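PDB 1EZW: 5,10-methylenetetrahydromethanopterin reductase from Methanopyrus kandleri, which catalyses the reversible, coenzyme F420-dependent reduction of methylene-tetrahydromethanopterin to methyl-tetrahydromethanopterin, a step in methanogenesis from carbon dioxide. Local coordinates for residues Val249-Val253 and Met294-Ser299; Phe232-Glu238 and Ala301-Val307; Lys184-Ala190 and Gly213-Arg219. Numbering follows the deposited sequence.

How the contacts relate
Following the chain of this (beta, alpha)8 barrel, contact 3 comes first: residues 184-190 end helix 180-189, strand 192-196 and helix 200-216 follow, and residues 213-219 bring the second helix end back against the first. Contact 2 opens at strand 232-234, next after barrel strand 225-229, and closes at 301-307, pairing that strand with strand 300-302. Nested inside this loop, contact 1 closes one of 40 residues, packing helix 238-254, just after the first small strand, on helix 292-298, just before the second. Contacts 1 and 2, centres about 15 Å apart, both lie between barrel strands 225-229 and 321-324; contact 3 lies in series, its centre about 30 Å from that of contact 1.

Contact 1: Val249-Val253 and Met294-Ser299; sequences VAFIV and MIEAFS
Two helical segments cross steeply: the axes of 249-253 and 294-298 make an angle of 79° and approach to 10.0 Å. The nearest backbone positions are Val249 and Phe298, whose CA atoms lie 6.2 Å apart. Phe298 (chi1 m, chi2 119°) directs its ring at the other helix: Val249 CG1 lies at the ring edge, near its plane, while Ile252 CG2 is 3.7 Å from Phe298 CG and Val253 CG2 is 3.9 Å from Phe298 CD1. With chi1 t, Val249 sends CG1 to 3.9 Å from Met294 CB and CG2 to 4.0 Å from Ser299 CB. Ile252 (m, t) extends CD1 to 3.6 Å from Phe298 O. Val253, also t, sets CG2 3.8 Å from SD of the extended Met294 (m, t, t). Beta-branched residues suit the first helix because they present compact, rigid methyl groups. Ser299 (phi/psi -159/165, chi1 p) turns OG back to donate to Ile295 O at 2.8 Å. His264 stacks edge-to-face with Phe298. This is plain helix-helix packing between strands 232-234 and 300-302 in sequence; the side chains that meet are almost all apolar, with methyl groups also lying against backbone carbonyls, so shape fit and burial, rather than directed polar bonds, hold the helices together.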
loop_
_atom_site.group_PDB
_atom_site.type_symbol
_atom_site.label_atom_id
_atom_site.label_comp_id
_atom_site.label_asym_id
_atom_site.label_seq_id
_atom_site.Cartn_x
_atom_site.Cartn_y
_atom_site.Cartn_z
ATOM N N VAL A 249 -12.071 -0.735 32.891
ATOM C CA VAL A 249 -13.259 -0.428 33.687
ATOM C C VAL A 249 -12.886 0.538 34.823
ATOM O O VAL A 249 -13.640 1.471 35.124
ATOM C CB VAL A 249 -13.900 -1.713 34.259
ATOM C CG1 VAL A 249 -14.916 -1.360 35.333
ATOM C CG2 VAL A 249 -14.607 -2.473 33.119
ATOM N N ALA A 250 -11.721 0.333 35.429
ATOM C CA ALA A 250 -11.279 1.221 36.503
ATOM C C ALA A 250 -11.335 2.673 36.033
ATOM O O ALA A 250 -11.857 3.532 36.742
ATOM C CB ALA A 250 -9.871 0.856 36.947
ATOM N N PHE A 251 -10.815 2.950 34.836
ATOM C CA PHE A 251 -10.859 4.308 34.294
ATOM C C PHE A 251 -12.273 4.751 33.980
ATOM O O PHE A 251 -12.606 5.936 34.099
ATOM C CB PHE A 251 -10.019 4.440 33.020
ATOM C CG PHE A 251 -8.579 4.799 33.273
ATOM C CD1 PHE A 251 -7.677 3.855 33.768
ATOM C CD2 PHE A 251 -8.134 6.101 33.049
ATOM C CE1 PHE A 251 -6.352 4.205 34.039
ATOM C CE2 PHE A 251 -6.814 6.463 33.317
ATOM C CZ PHE A 251 -5.922 5.509 33.815
ATOM N N ILE A 252 -13.110 3.813 33.548
ATOM C CA ILE A 252 -14.491 4.165 33.242
ATOM C C ILE A 252 -15.203 4.554 34.544
ATOM O O ILE A 252 -15.911 5.558 34.590
ATOM C CB ILE A 252 -15.234 2.986 32.573
ATOM C CG1 ILE A 252 -14.554 2.652 31.235
ATOM C CG2 ILE A 252 -16.720 3.337 32.399
ATOM C CD1 ILE A 252 -15.155 1.480 30.486
ATOM N N VAL A 253 -15.010 3.749 35.586
ATOM C CA VAL A 253 -15.621 4.016 36.880
ATOM C C VAL A 253 -15.203 5.401 37.336
ATOM O O VAL A 253 -16.028 6.189 37.788
ATOM C CB VAL A 253 -15.179 2.991 37.955
ATOM C CG1 VAL A 253 -15.700 3.418 39.330
ATOM C CG2 VAL A 253 -15.720 1.611 37.616
ATOM N N MET A 294 -19.237 -3.491 38.624
ATOM C CA MET A 294 -18.624 -2.501 37.731
ATOM C C MET A 294 -18.346 -3.146 36.366
ATOM O O MET A 294 -18.550 -2.518 35.320
ATOM C CB MET A 294 -17.309 -1.998 38.304
ATOM C CG MET A 294 -17.439 -1.315 39.631
ATOM S SD MET A 294 -15.807 -1.041 40.299
ATOM C CE MET A 294 -16.265 -0.464 42.012
ATOM N N ILE A 295 -17.870 -4.387 36.384
ATOM C CA ILE A 295 -17.588 -5.099 35.145
ATOM C C ILE A 295 -18.884 -5.323 34.369
ATOM O O ILE A 295 -18.923 -5.171 33.148
ATOM C CB ILE A 295 -16.857 -6.420 35.452
ATOM C CG1 ILE A 295 -15.448 -6.072 35.964
ATOM C CG2 ILE A 295 -16.846 -7.342 34.226
ATOM C CD1 ILE A 295 -14.655 -7.258 36.464
ATOM N N GLU A 296 -19.967 -5.669 35.066
ATOM C CA GLU A 296 -21.255 -5.889 34.404
ATOM C C GLU A 296 -21.818 -4.563 33.880
ATOM O O GLU A 296 -22.464 -4.500 32.834
ATOM C CB GLU A 296 -22.238 -6.514 35.413
ATOM C CG GLU A 296 -23.619 -6.914 34.902
ATOM C CD GLU A 296 -24.492 -5.747 34.499
ATOM O OE1 GLU A 296 -24.373 -4.647 35.088
ATOM O OE2 GLU A 296 -25.327 -5.947 33.597
ATOM N N ALA A 297 -21.573 -3.491 34.608
ATOM C CA ALA A 297 -22.098 -2.220 34.189
ATOM C C ALA A 297 -21.348 -1.577 33.028
ATOM O O ALA A 297 -21.964 -0.987 32.131
ATOM C CB ALA A 297 -22.085 -1.259 35.365
ATOM N N PHE A 298 -20.027 -1.723 33.049
ATOM C CA PHE A 298 -19.217 -0.991 32.088
ATOM C C PHE A 298 -18.442 -1.743 31.032
ATOM O O PHE A 298 -17.551 -1.164 30.413
ATOM C CB PHE A 298 -18.274 -0.079 32.881
ATOM C CG PHE A 298 -19.003 0.830 33.864
ATOM C CD1 PHE A 298 -18.752 0.754 35.240
ATOM C CD2 PHE A 298 -19.963 1.725 33.409
ATOM C CE1 PHE A 298 -19.468 1.561 36.139
ATOM C CE2 PHE A 298 -20.684 2.535 34.296
ATOM C CZ PHE A 298 -20.430 2.448 35.668
ATOM N N SER A 299 -18.784 -2.998 30.801
ATOM C CA SER A 299 -18.081 -3.771 29.774
ATOM C C SER A 299 -18.964 -4.928 29.362
ATOM O O SER A 299 -19.984 -5.241 30.033
ATOM C CB SER A 299 -16.760 -4.344 30.314
ATOM O OG SER A 299 -16.973 -5.503 31.133
#

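Contact 2: Phe232-Glu238 and Ala301-Val307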
loop_
_atom_site.group_PDB
_atom_site.type_symbol
_atom_site.label_atom_id
_atom_site.label_comp_id
_atom_site.label_asym_id
_atom_site.label_seq_id
_atom_site.Cartn_x
_atom_site.Cartn_y
_atom_site.Cartn_z
ATOM N N PHE A 232 -14.839 -4.031 25.656
ATOM C CA PHE A 232 -15.212 -5.386 25.269
ATOM C C PHE A 232 -14.081 -6.350 25.536
ATOM O O PHE A 232 -12.910 -6.017 25.278
ATOM C CB PHE A 232 -15.519 -5.343 23.760
ATOM C CG PHE A 232 -16.175 -6.551 23.208
ATOM C CD1 PHE A 232 -17.542 -6.545 22.951
ATOM C CD2 PHE A 232 -15.420 -7.650 22.824
ATOM C CE1 PHE A 232 -18.153 -7.626 22.299
ATOM C CE2 PHE A 232 -16.019 -8.739 22.175
ATOM C CZ PHE A 232 -17.370 -8.728 21.911
ATOM N N SER A 233 -14.405 -7.540 26.046
ATOM C CA SER A 233 -13.331 -8.514 26.282
ATOM C C SER A 233 -13.847 -9.929 26.128
ATOM O O SER A 233 -14.732 -10.363 26.885
ATOM C CB SER A 233 -12.701 -8.321 27.661
ATOM O OG SER A 233 -11.469 -9.067 27.749
ATOM N N ILE A 234 -13.298 -10.654 25.157
ATOM C CA ILE A 234 -13.750 -12.002 24.895
ATOM C C ILE A 234 -12.584 -12.987 24.834
ATOM O O ILE A 234 -11.516 -12.685 24.294
ATOM C CB ILE A 234 -14.584 -12.041 23.587
ATOM C CG1 ILE A 234 -15.350 -13.364 23.476
ATOM C CG2 ILE A 234 -13.640 -11.807 22.344
ATOM C CD1 ILE A 234 -16.232 -13.477 22.244
ATOM N N ASP A 235 -12.803 -14.170 25.412
ATOM C CA ASP A 235 -11.772 -15.211 25.431
ATOM C C ASP A 235 -12.495 -16.529 25.687
ATOM O O ASP A 235 -13.582 -16.526 26.266
ATOM C CB ASP A 235 -10.784 -14.906 26.565
ATOM C CG ASP A 235 -9.534 -15.791 26.525
ATOM O OD1 ASP A 235 -9.614 -16.993 26.882
ATOM O OD2 ASP A 235 -8.464 -15.256 26.125
ATOM N N LYS A 236 -11.933 -17.645 25.239
ATOM C CA LYS A 236 -12.592 -18.924 25.500
ATOM C C LYS A 236 -12.595 -19.181 27.017
ATOM O O LYS A 236 -13.398 -19.959 27.513
ATOM C CB LYS A 236 -11.881 -20.056 24.746
ATOM C CG LYS A 236 -10.408 -20.164 25.068
ATOM C CD LYS A 236 -9.712 -21.207 24.176
ATOM C CE LYS A 236 -8.265 -21.427 24.613
ATOM N NZ LYS A 236 -7.518 -20.132 24.641
ATOM N N ASP A 237 -11.695 -18.521 27.740
ATOM C CA ASP A 237 -11.604 -18.631 29.193
ATOM C C ASP A 237 -12.267 -17.363 29.755
ATOM O O ASP A 237 -11.665 -16.286 29.787
ATOM C CB ASP A 237 -10.138 -18.665 29.645
ATOM C CG ASP A 237 -9.983 -18.747 31.169
ATOM O OD1 ASP A 237 -10.786 -18.141 31.892
ATOM O OD2 ASP A 237 -9.016 -19.384 31.644
ATOM N N GLU A 238 -13.509 -17.499 30.203
ATOM C CA GLU A 238 -14.237 -16.353 30.731
ATOM C C GLU A 238 -13.491 -15.552 31.784
ATOM O O GLU A 238 -13.535 -14.323 31.799
ATOM C CB GLU A 238 -15.615 -16.801 31.269
ATOM C CG GLU A 238 -16.419 -15.647 31.819
ATOM C CD GLU A 238 -17.899 -15.868 31.675
ATOM O OE1 GLU A 238 -18.588 -16.014 32.716
ATOM O OE2 GLU A 238 -18.377 -15.912 30.523
ATOM N N ALA A 301 -18.033 -8.557 28.824
ATOM C CA ALA A 301 -16.904 -9.461 28.999
ATOM C C ALA A 301 -17.253 -10.917 29.316
ATOM O O ALA A 301 -18.223 -11.199 30.033
ATOM C CB ALA A 301 -15.979 -8.905 30.097
ATOM N N GLY A 302 -16.448 -11.840 28.792
ATOM C CA GLY A 302 -16.680 -13.255 29.069
ATOM C C GLY A 302 -16.399 -14.172 27.909
ATOM O O GLY A 302 -15.715 -13.756 26.971
ATOM N N ASP A 303 -16.891 -15.413 27.957
ATOM C CA ASP A 303 -16.684 -16.329 26.842
ATOM C C ASP A 303 -17.743 -16.030 25.804
ATOM O O ASP A 303 -18.637 -15.208 26.041
ATOM C CB ASP A 303 -16.659 -17.820 27.298
ATOM C CG ASP A 303 -17.922 -18.265 28.045
ATOM O OD1 ASP A 303 -17.818 -19.273 28.790
ATOM O OD2 ASP A 303 -18.999 -17.674 27.891
ATOM N N PRO A 304 -17.648 -16.639 24.618
ATOM C CA PRO A 304 -18.632 -16.384 23.571
ATOM C C PRO A 304 -20.092 -16.512 24.005
ATOM O O PRO A 304 -20.947 -15.727 23.592
ATOM C CB PRO A 304 -18.220 -17.369 22.478
ATOM C CG PRO A 304 -16.749 -17.383 22.638
ATOM C CD PRO A 304 -16.615 -17.563 24.122
ATOM N N ASP A 305 -20.393 -17.491 24.844
ATOM C CA ASP A 305 -21.783 -17.611 25.259
ATOM C C ASP A 305 -22.299 -16.420 26.047
ATOM O O ASP A 305 -23.399 -15.935 25.793
ATOM C CB ASP A 305 -21.976 -18.885 26.061
ATOM C CG ASP A 305 -22.781 -19.860 25.306
ATOM O OD1 ASP A 305 -22.265 -20.351 24.270
ATOM O OD2 ASP A 305 -23.947 -20.088 25.715
ATOM N N THR A 306 -21.495 -15.962 26.985
ATOM C CA THR A 306 -21.810 -14.816 27.818
ATOM C C THR A 306 -21.921 -13.565 26.966
ATOM O O THR A 306 -22.837 -12.754 27.131
ATOM C CB THR A 306 -20.723 -14.631 28.858
ATOM O OG1 THR A 306 -20.721 -15.786 29.709
ATOM C CG2 THR A 306 -20.961 -13.413 29.721
ATOM N N VAL A 307 -20.962 -13.411 26.060
ATOM C CA VAL A 307 -20.978 -12.238 25.187
ATOM C C VAL A 307 -22.203 -12.198 24.302
ATOM O O VAL A 307 -22.804 -11.134 24.128
ATOM C CB VAL A 307 -19.678 -12.188 24.312
ATOM C CG1 VAL A 307 -19.811 -11.152 23.184
ATOM C CG2 VAL A 307 -18.540 -11.834 25.206
HETATM O O HOH W 1 -15.145 -19.839 29.946
HETATM O O HOH W 2 -20.686 -17.817 32.142
#
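Strand 232-234 pairs in parallel with 301-302, Ser233 opposite Ala301 and Ile234 opposite Gly302. Gly302 N donates to Ser233 O (3.0 Å), Asp235 N weakly to Gly302 O (3.3 Å). Beyond the strands, Glu238 OE2 accepts from Asp303 N (3.0 Å) and, very short, Thr306 OG1 (2.5 Å). OD2 of the N-cap Asp303 accepts from Thr306 N (3.2 Å); Glu238 OE2 and Asp303 OD2, both acceptors, lie 3.2 Å apart unbonded, each satisfied by its own donors. A CB on Gly302 would clash with Glu238 OE2 and jam against the preceding carbonyl. Water 1 donates to Lys236 O and Asp303 OD1 and accepts from Glu238 N; water 2 donates to Glu238 OE1 and Thr306 OG1. Asp235 OD1 accepts from Asp237 N (2.7 Å), an Asx turn, and Ser233 OG donates to Ala241 O. Val307 meets Ile234 (CG2 to CG1, 3.9 Å) and Phe232 (CG1 to CZ, 3.7 Å). Helix 238-254 packs on Ser233 and Ala301; on the Ile234 side lie helices 304-316 and 332-342, the latter touching Phe232, Ile234 and Pro304.

Contact 3: Lys184-Ala190 and Gly213-Arg219; sequences KTAGEIA and GAKEAGR
A salt bridge ties the outer edge of this junction: Lys184, extended through chi3 (t, t, t) and turned at chi4 (m), carries NZ to 2.5 Å from Glu216 OE1. Arg219 (m, t, p, chi4 -160°) makes the other polar link. Its NH1 and NH2 each donate to Ala190 O at 2.8 Å, while NH2 also gives a weak bond to Gly187 O at 2.9 Å. Arginine fits because its forked guanidinium can grip carbonyls at a helix's C-terminal end, where Ala190 is the first residue to leave helical angles. Between these links the backbones are in direct contact, Gly187 C lying 3.7 Å from Gly213 C: the CA atoms of Lys184 and Gly213, and of Gly187 and Ala214, are 4.4 Å apart. Gly213 CA lies 3.4 Å from Lys184 O and Ala214 CA 3.2 Å from Gly187 O, both CA-H...O contacts. A CB on Gly213 would clash with Lys184 O, and one on Gly187 would be tight against Ala214 N. Ala217 CB packs 3.8 Å from Glu188 CG, and Glu188 OE1 is in turn salt-bridged to Arg132 of helix 127-142. Gly218, at phi 71°, is the C-prime residue of a Schellman motif (Arg219 N to Ala214 O, 2.8 Å; Gly218 N to Lys215 O, 2.9 Å). The whole is glycine-mediated close packing of the C-terminal ends of consecutive outer helices, 180-189 and 200-216, in a TIM barrel.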
loop_
_atom_site.group_PDB
_atom_site.type_symbol
_atom_site.label_atom_id
_atom_site.label_comp_id
_atom_site.label_asym_id
_atom_site.label_seq_id
_atom_site.Cartn_x
_atom_site.Cartn_y
_atom_site.Cartn_z
ATOM N N LYS A 184 -30.279 14.179 21.525
ATOM C CA LYS A 184 -31.396 14.683 20.742
ATOM C C LYS A 184 -30.914 15.261 19.384
ATOM O O LYS A 184 -31.511 15.029 18.330
ATOM C CB LYS A 184 -32.118 15.751 21.574
ATOM C CG LYS A 184 -33.461 16.100 21.045
ATOM C CD LYS A 184 -34.153 17.085 22.015
ATOM C CE LYS A 184 -35.559 17.401 21.527
ATOM N NZ LYS A 184 -35.482 17.865 20.122
ATOM N N THR A 185 -29.808 15.993 19.422
ATOM C CA THR A 185 -29.252 16.568 18.192
ATOM C C THR A 185 -28.871 15.457 17.198
ATOM O O THR A 185 -29.090 15.570 15.997
ATOM C CB THR A 185 -27.997 17.409 18.526
ATOM O OG1 THR A 185 -28.380 18.451 19.446
ATOM C CG2 THR A 185 -27.384 18.047 17.238
ATOM N N ALA A 186 -28.287 14.384 17.716
ATOM C CA ALA A 186 -27.880 13.279 16.859
ATOM C C ALA A 186 -29.118 12.628 16.220
ATOM O O ALA A 186 -29.116 12.286 15.057
ATOM C CB ALA A 186 -27.058 12.258 17.692
ATOM N N GLY A 187 -30.215 12.494 16.979
ATOM C CA GLY A 187 -31.397 11.894 16.370
ATOM C C GLY A 187 -31.950 12.793 15.283
ATOM O O GLY A 187 -32.555 12.352 14.301
ATOM N N GLU A 188 -31.701 14.078 15.406
ATOM C CA GLU A 188 -32.211 14.995 14.413
ATOM C C GLU A 188 -31.356 15.091 13.153
ATOM O O GLU A 188 -31.887 15.137 12.045
ATOM C CB GLU A 188 -32.353 16.409 15.009
ATOM C CG GLU A 188 -32.752 17.444 13.968
ATOM C CD GLU A 188 -32.751 18.876 14.506
ATOM O OE1 GLU A 188 -32.562 19.792 13.659
ATOM O OE2 GLU A 188 -32.939 19.087 15.734
ATOM N N ILE A 189 -30.031 15.063 13.316
ATOM C CA ILE A 189 -29.182 15.299 12.161
ATOM C C ILE A 189 -28.202 14.195 11.763
ATOM O O ILE A 189 -27.556 14.313 10.722
ATOM C CB ILE A 189 -28.302 16.578 12.365
ATOM C CG1 ILE A 189 -27.168 16.278 13.360
ATOM C CG2 ILE A 189 -29.174 17.767 12.931
ATOM C CD1 ILE A 189 -26.150 17.395 13.585
ATOM N N ALA A 190 -28.126 13.136 12.552
ATOM C CA ALA A 190 -27.131 12.106 12.216
ATOM C C ALA A 190 -27.641 10.804 11.632
ATOM O O ALA A 190 -28.792 10.401 11.863
ATOM C CB ALA A 190 -26.299 11.815 13.473
ATOM N N GLY A 213 -35.392 13.382 19.083
ATOM C CA GLY A 213 -34.833 14.240 18.059
ATOM C C GLY A 213 -35.214 13.784 16.665
ATOM O O GLY A 213 -35.463 14.600 15.772
ATOM N N ALA A 214 -35.225 12.470 16.443
ATOM C CA ALA A 214 -35.582 11.937 15.148
ATOM C C ALA A 214 -37.006 12.384 14.766
ATOM O O ALA A 214 -37.234 12.844 13.652
ATOM C CB ALA A 214 -35.480 10.412 15.146
ATOM N N LYS A 215 -37.933 12.263 15.713
ATOM C CA LYS A 215 -39.330 12.654 15.466
ATOM C C LYS A 215 -39.454 14.109 15.099
ATOM O O LYS A 215 -40.223 14.465 14.201
ATOM C CB LYS A 215 -40.193 12.326 16.692
ATOM C CG LYS A 215 -40.380 10.826 16.911
ATOM C CD LYS A 215 -41.352 10.520 18.062
ATOM C CE LYS A 215 -41.546 9.005 18.245
ATOM N NZ LYS A 215 -42.114 8.342 17.014
ATOM N N GLU A 216 -38.694 14.964 15.773
ATOM C CA GLU A 216 -38.728 16.380 15.445
ATOM C C GLU A 216 -38.197 16.662 14.041
ATOM O O GLU A 216 -38.498 17.704 13.448
ATOM C CB GLU A 216 -37.978 17.187 16.505
ATOM C CG GLU A 216 -38.790 17.280 17.793
ATOM C CD GLU A 216 -38.107 18.078 18.891
ATOM O OE1 GLU A 216 -37.192 18.867 18.571
ATOM O OE2 GLU A 216 -38.508 17.928 20.070
ATOM N N ALA A 217 -37.442 15.722 13.473
ATOM C CA ALA A 217 -36.921 15.908 12.131
ATOM C C ALA A 217 -37.734 15.077 11.139
ATOM O O ALA A 217 -37.370 14.959 9.979
ATOM C CB ALA A 217 -35.410 15.491 12.084
ATOM N N GLY A 218 -38.845 14.498 11.600
ATOM C CA GLY A 218 -39.668 13.693 10.713
ATOM C C GLY A 218 -39.021 12.368 10.347
ATOM O O GLY A 218 -39.344 11.771 9.309
ATOM N N ARG A 219 -38.125 11.889 11.205
ATOM C CA ARG A 219 -37.418 10.645 10.942
ATOM C C ARG A 219 -37.879 9.539 11.866
ATOM O O ARG A 219 -38.356 9.788 12.968
ATOM C CB ARG A 219 -35.906 10.840 11.159
ATOM C CG ARG A 219 -35.314 11.995 10.370
ATOM C CD ARG A 219 -33.875 12.272 10.807
ATOM N NE ARG A 219 -32.975 11.266 10.247
ATOM C CZ ARG A 219 -31.766 11.008 10.734
ATOM N NH1 ARG A 219 -31.010 10.069 10.146
ATOM N NH2 ARG A 219 -31.336 11.629 11.825
#